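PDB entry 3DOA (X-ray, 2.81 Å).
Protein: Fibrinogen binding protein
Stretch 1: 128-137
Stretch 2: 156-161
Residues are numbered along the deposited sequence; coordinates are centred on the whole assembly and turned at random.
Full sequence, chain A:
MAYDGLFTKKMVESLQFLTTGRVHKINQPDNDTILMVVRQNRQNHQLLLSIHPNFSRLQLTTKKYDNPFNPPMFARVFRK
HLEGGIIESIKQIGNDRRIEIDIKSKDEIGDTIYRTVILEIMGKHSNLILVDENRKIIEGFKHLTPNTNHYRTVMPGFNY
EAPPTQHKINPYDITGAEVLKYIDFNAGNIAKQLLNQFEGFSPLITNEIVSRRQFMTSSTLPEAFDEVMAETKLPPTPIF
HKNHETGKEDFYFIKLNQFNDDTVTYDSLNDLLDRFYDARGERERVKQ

Stretch 1 128-137: LILVDENRKI
Stretch 2 156-161: PGFNYE

Residues 128-132 form the end of a strand that begins earlier in the chain. A type I beta turn from Asp132 to Arg135 follows, and the chain then returns through Lys136 and Ile137. Stretch 2, residues 156-161, has no regular helix or strand. It packs against the returning segment, in antiparallel register: Lys136 lies opposite Asn159, CA to CA 4.5 Å, and Ile137 lies near Pro156, CA to CA 4.9 Å.

Two backbone hydrogen bonds make a single beta bridge. Tyr160 N donates to Arg135 O at 2.9 Å, with an angle of 159° at the hydrogen. Ile137 N donates to Phe158 O at 2.6 Å, with an angle of 161°. Lys136 (phi/psi -70/129) and Asn159 (-82/127) are both extended, as this pairing requires. Two CA-H...O contacts supplement it: Asn159 CA to Arg135 O at 3.3 Å and Pro156 CA to Ile137 O at 3.2 Å. Ile137 O and Pro156 O lie 2.6 Å apart; both are acceptors, so this is no hydrogen bond.

The turn is held within stretch 1. Arg135 N donates to Asp132 O at 2.8 Å, and Asp132 N to Lys136 O at 3.0 Å. Asp132, chi1 p, places OD1 3.0 Å from Lys136 N in a hydrogen bond; Asn134 N to the same OD1, at 2.6 Å, is weak. Arg135 has positive phi (63/19).

The apolar contacts centre on Tyr160, chi1 176° (t), chi2 100°. Its CA-to-CB bond points sideways. Ile129 (m, t) brings CD1 to the ring edge, 3.7 Å from Tyr160 CE1. Val131 (m) sets CG1 4.1 Å from Tyr160 CB. Ile137 (m, t) sets CG1 4.3 Å from Tyr160 CB and CD1 4.1 Å from Phe158 CB. Ile129, Val131 and Ile137 all point toward stretch 2 and are buried, as suits branched aliphatic side chains. Tyr160 is also buried, but its OH is hydrogen-bonded elsewhere in the structure.

Arg135 (m, m, m; chi4 162°) points toward stretch 2. Its NH2 lies 3.7 Å from Tyr160 CD2, at an oblique angle to the ring.

Lys136, Phe158 and Asn159 are exposed, and their CA-to-CB bonds point away from the other stretch. Lys136, chi1 -149°, still brings CG within 3.6 Å of Gly157 O. Phe158 is m with chi2 -106°, and Asn159 is m with chi2 -37°. Gly157 (-59/-32) suits its place: a CB would clash with Phe158 CD2. The two stretches bury 508 Å² in total.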

# COMPACT_ATOMS: atom_id res chain seq x y z
N LEU A 128 -11.47 -2.93 -2.32
CA LEU A 128 -10.92 -4.22 -2.66
C LEU A 128 -11.79 -4.75 -3.88
O LEU A 128 -13.06 -4.74 -3.86
CB LEU A 128 -11.00 -5.08 -1.43
CG LEU A 128 -10.40 -6.46 -1.52
CD1 LEU A 128 -9.02 -6.42 -2.11
CD2 LEU A 128 -10.42 -7.04 -0.19
N ILE A 129 -11.08 -5.16 -4.93
CA ILE A 129 -11.68 -5.45 -6.25
C ILE A 129 -11.02 -6.64 -6.99
O ILE A 129 -9.77 -6.79 -7.07
CB ILE A 129 -11.62 -4.24 -7.22
CG1 ILE A 129 -12.18 -2.97 -6.59
CG2 ILE A 129 -12.41 -4.51 -8.48
CD1 ILE A 129 -11.72 -1.74 -7.40
N LEU A 130 -11.89 -7.46 -7.56
CA LEU A 130 -11.49 -8.68 -8.22
C LEU A 130 -11.82 -8.50 -9.69
O LEU A 130 -12.91 -8.08 -10.05
CB LEU A 130 -12.29 -9.82 -7.61
CG LEU A 130 -11.86 -11.24 -7.94
CD1 LEU A 130 -10.38 -11.51 -7.60
CD2 LEU A 130 -12.88 -12.16 -7.23
N VAL A 131 -10.85 -8.78 -10.53
CA VAL A 131 -11.03 -8.62 -11.94
C VAL A 131 -10.42 -9.85 -12.58
O VAL A 131 -9.66 -10.58 -11.91
CB VAL A 131 -10.31 -7.38 -12.44
CG1 VAL A 131 -10.77 -6.18 -11.65
CG2 VAL A 131 -8.82 -7.56 -12.31
N ASP A 132 -10.75 -10.08 -13.86
CA ASP A 132 -10.16 -11.18 -14.62
C ASP A 132 -8.94 -10.68 -15.37
O ASP A 132 -8.56 -9.51 -15.28
CB ASP A 132 -11.19 -11.76 -15.56
CG ASP A 132 -11.63 -10.77 -16.63
OD1 ASP A 132 -10.83 -9.89 -17.01
OD2 ASP A 132 -12.79 -10.87 -17.11
N GLU A 133 -8.32 -11.58 -16.12
CA GLU A 133 -7.12 -11.27 -16.96
C GLU A 133 -7.36 -10.20 -18.00
O GLU A 133 -6.38 -9.57 -18.43
CB GLU A 133 -6.52 -12.51 -17.67
CG GLU A 133 -7.35 -13.14 -18.74
CD GLU A 133 -8.50 -13.92 -18.12
OE1 GLU A 133 -9.18 -13.45 -17.17
OE2 GLU A 133 -8.75 -15.04 -18.57
N ASN A 134 -8.61 -9.97 -18.40
CA ASN A 134 -8.90 -8.77 -19.20
C ASN A 134 -9.36 -7.49 -18.43
O ASN A 134 -9.85 -6.55 -19.06
CB ASN A 134 -9.90 -9.16 -20.25
CG ASN A 134 -9.44 -10.38 -21.06
OD1 ASN A 134 -8.24 -10.53 -21.34
ND2 ASN A 134 -10.38 -11.26 -21.41
N ARG A 135 -9.18 -7.48 -17.09
CA ARG A 135 -9.66 -6.41 -16.21
C ARG A 135 -11.19 -6.21 -16.14
O ARG A 135 -11.64 -5.14 -15.76
CB ARG A 135 -9.02 -5.08 -16.61
CG ARG A 135 -7.53 -5.08 -17.11
CD ARG A 135 -6.47 -5.43 -16.05
NE ARG A 135 -6.17 -4.29 -15.19
CZ ARG A 135 -5.56 -4.36 -14.00
NH1 ARG A 135 -5.16 -5.51 -13.49
NH2 ARG A 135 -5.39 -3.26 -13.29
N LYS A 136 -12.00 -7.19 -16.53
CA LYS A 136 -13.46 -7.11 -16.35
C LYS A 136 -13.59 -7.24 -14.82
O LYS A 136 -12.96 -8.13 -14.22
CB LYS A 136 -14.19 -8.25 -17.10
CG LYS A 136 -15.69 -8.03 -17.70
CD LYS A 136 -16.46 -9.44 -18.07
CE LYS A 136 -17.93 -9.31 -18.72
NZ LYS A 136 -19.12 -10.25 -18.31
N ILE A 137 -14.32 -6.34 -14.18
CA ILE A 137 -14.48 -6.39 -12.72
C ILE A 137 -15.39 -7.55 -12.41
O ILE A 137 -16.49 -7.54 -12.87
CB ILE A 137 -15.23 -5.17 -12.14
CG1 ILE A 137 -14.43 -3.89 -12.26
CG2 ILE A 137 -15.66 -5.47 -10.65
CD1 ILE A 137 -15.33 -2.69 -12.04
N PRO A 156 -19.68 -5.09 -11.25
CA PRO A 156 -19.29 -6.35 -11.89
C PRO A 156 -19.42 -6.41 -13.43
O PRO A 156 -18.78 -7.25 -14.11
CB PRO A 156 -20.24 -7.38 -11.25
CG PRO A 156 -20.52 -6.85 -9.97
CD PRO A 156 -20.73 -5.37 -10.25
N GLY A 157 -20.20 -5.57 -14.04
CA GLY A 157 -19.96 -5.52 -15.48
C GLY A 157 -18.57 -5.12 -16.05
O GLY A 157 -18.18 -5.56 -17.11
N PHE A 158 -17.85 -4.26 -15.36
CA PHE A 158 -17.17 -3.19 -16.08
C PHE A 158 -15.72 -3.35 -16.04
O PHE A 158 -15.21 -4.11 -15.22
CB PHE A 158 -17.50 -1.89 -15.38
CG PHE A 158 -18.89 -1.51 -15.53
CD1 PHE A 158 -19.25 -0.46 -16.38
CD2 PHE A 158 -19.90 -2.20 -14.87
CE1 PHE A 158 -20.61 -0.11 -16.58
CE2 PHE A 158 -21.24 -1.85 -15.05
CZ PHE A 158 -21.59 -0.81 -15.90
N ASN A 159 -15.02 -2.58 -16.85
CA ASN A 159 -13.55 -2.62 -16.82
C ASN A 159 -12.96 -1.79 -15.74
O ASN A 159 -13.25 -0.63 -15.66
CB ASN A 159 -12.98 -2.12 -18.14
CG ASN A 159 -13.39 -2.99 -19.32
OD1 ASN A 159 -13.51 -4.24 -19.20
ND2 ASN A 159 -13.64 -2.34 -20.45
N TYR A 160 -12.10 -2.37 -14.92
CA TYR A 160 -11.36 -1.56 -13.94
C TYR A 160 -10.50 -0.50 -14.58
O TYR A 160 -9.66 -0.80 -15.43
CB TYR A 160 -10.45 -2.39 -13.10
CG TYR A 160 -9.55 -1.64 -12.12
CD1 TYR A 160 -9.88 -1.56 -10.77
CD2 TYR A 160 -8.33 -1.12 -12.50
CE1 TYR A 160 -9.07 -0.94 -9.86
CE2 TYR A 160 -7.49 -0.50 -11.57
CZ TYR A 160 -7.87 -0.41 -10.25
OH TYR A 160 -7.05 0.16 -9.32
N GLU A 161 -10.66 0.70 -14.03
CA GLU A 161 -9.86 1.88 -14.30
C GLU A 161 -9.22 2.42 -13.04
O GLU A 161 -9.86 2.56 -12.02
CB GLU A 161 -10.76 2.99 -14.79
CG GLU A 161 -11.53 2.64 -15.98
CD GLU A 161 -11.10 3.44 -17.14
OE1 GLU A 161 -11.66 4.53 -17.32
OE2 GLU A 161 -10.20 2.99 -17.87